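Local atomic coordinates of alpha-14 giardin (Giardia lamblia, PDB entry 3CHJ), a protein that binds calcium, probably binds phosphatidylserine like other annexins, and may link the phospholipid bilayer to the underlying axoneme as a calcium-regulated structural element. Residues V116-R120 and V152-D156. Numbering follows the deposited sequence.
Sequences VREIR and VATGD
A helix leaves carbonyl groups without backbone partners at its C-terminal end, and an arginine from a neighbouring helix can satisfy them; Arg120 caps the carbonyl end of helix 144-154 in this way through Ala153 O and also binds the carbonyl of Gly155, the first residue past the helix. Its NE donates a hydrogen bond to Ala153 O at 2.7 Å, and its NH2 donates another to Gly155 O, also at 2.7 Å, both nearly straight. Weak bonds from Arg120 NH2 to Ala153 O (3.1 Å) and to Val152 O (3.5 Å) fill in the fan, while Thr154 O lies over one face of the guanidinium. A water bridges Arg120 NH1 (3.1 Å), from which it accepts, to Gly155 O (2.9 Å). The reach depends on a long arginine: chi1 is m, and chi2 and chi3 are both t. Residues 116-120 are regular helix, with Arg120 N bonded to Val116 O at 3.0 Å. Helical geometry in 152-156 lasts through Thr154, whose OG1 bonds back to Asn150 O; Gly155 (phi/psi -107/-162) and Asp156 (-140/161) then run extended. One turn earlier on the helix, Val116, chi1 t, directs its CB toward 152-156 and packs against the same carbonyls: CG1 lies 3.7 Å from Val152 O, and CG2 meets Val152 CG1 at 4.4 Å. The closest CA pair is Val116-Ala153, 6.8 Å apart. In this all-helical annexin fold, helix 113-127 thus packs beside the end of helix 144-154; Ile119 faces helix 82-94, and Leu131 of helix 131-139 touches both Ile119 and Ala153.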
# COMPACT_ATOMS: atom_id res chain seq x y z
N VAL A 116 12.34 1.01 -0.39
CA VAL A 116 12.57 0.82 -1.83
C VAL A 116 13.98 0.28 -2.05
O VAL A 116 14.21 -0.64 -2.84
CB VAL A 116 12.39 2.12 -2.65
CG1 VAL A 116 12.64 1.86 -4.13
CG2 VAL A 116 10.98 2.67 -2.46
N ARG A 117 14.94 0.85 -1.33
CA ARG A 117 16.34 0.43 -1.43
C ARG A 117 16.47 -1.06 -1.08
O ARG A 117 17.10 -1.84 -1.80
CB ARG A 117 17.20 1.27 -0.50
CG ARG A 117 18.56 1.69 -1.07
CD ARG A 117 19.26 2.69 -0.14
NE ARG A 117 18.31 3.60 0.48
CZ ARG A 117 18.53 4.31 1.58
NH1 ARG A 117 19.70 4.22 2.22
NH2 ARG A 117 17.58 5.10 2.06
N GLU A 118 15.81 -1.46 0.00
CA GLU A 118 15.86 -2.83 0.46
C GLU A 118 15.25 -3.77 -0.57
O GLU A 118 15.80 -4.84 -0.88
CB GLU A 118 15.12 -2.96 1.80
CG GLU A 118 15.07 -4.37 2.36
CD GLU A 118 14.31 -4.49 3.69
OE1 GLU A 118 13.47 -3.62 4.02
OE2 GLU A 118 14.56 -5.49 4.41
N ILE A 119 14.11 -3.39 -1.14
CA ILE A 119 13.47 -4.30 -2.08
C ILE A 119 14.13 -4.37 -3.45
O ILE A 119 13.98 -5.36 -4.13
CB ILE A 119 11.92 -4.15 -2.17
CG1 ILE A 119 11.52 -2.81 -2.79
CG2 ILE A 119 11.27 -4.38 -0.77
CD1 ILE A 119 10.04 -2.74 -3.17
N ARG A 120 14.89 -3.34 -3.86
CA ARG A 120 15.66 -3.44 -5.10
C ARG A 120 16.59 -4.63 -5.02
O ARG A 120 16.69 -5.42 -5.93
CB ARG A 120 16.50 -2.19 -5.36
CG ARG A 120 15.69 -0.96 -5.68
CD ARG A 120 16.65 0.21 -5.82
NE ARG A 120 15.89 1.43 -6.00
CZ ARG A 120 16.17 2.59 -5.42
NH1 ARG A 120 17.23 2.73 -4.61
NH2 ARG A 120 15.38 3.63 -5.67
N VAL A 152 10.53 6.76 -8.70
CA VAL A 152 10.58 6.24 -7.35
C VAL A 152 11.35 4.91 -7.29
O VAL A 152 12.18 4.70 -6.39
CB VAL A 152 9.15 6.08 -6.78
CG1 VAL A 152 9.14 5.26 -5.50
CG2 VAL A 152 8.53 7.45 -6.58
N ALA A 153 11.09 4.03 -8.26
CA ALA A 153 11.74 2.72 -8.27
C ALA A 153 13.26 2.80 -8.33
O ALA A 153 13.92 1.95 -7.76
CB ALA A 153 11.20 1.84 -9.41
N THR A 154 13.81 3.83 -8.99
CA THR A 154 15.26 3.92 -9.20
C THR A 154 15.95 5.08 -8.47
O THR A 154 17.18 5.17 -8.50
CB THR A 154 15.59 4.04 -10.70
OG1 THR A 154 14.97 5.22 -11.23
CG2 THR A 154 15.07 2.81 -11.45
N GLY A 155 15.18 5.95 -7.83
CA GLY A 155 15.74 7.18 -7.26
C GLY A 155 15.85 7.21 -5.74
O GLY A 155 15.80 6.19 -5.07
N ASP A 156 16.00 8.41 -5.21
CA ASP A 156 16.16 8.63 -3.78
C ASP A 156 15.35 9.87 -3.44
O ASP A 156 15.02 10.66 -4.32
CB ASP A 156 17.64 8.87 -3.46
CG ASP A 156 17.98 8.76 -1.97
OD1 ASP A 156 17.09 8.52 -1.11
OD2 ASP A 156 19.19 8.93 -1.65
O HOH W 1 17.68 5.34 -3.07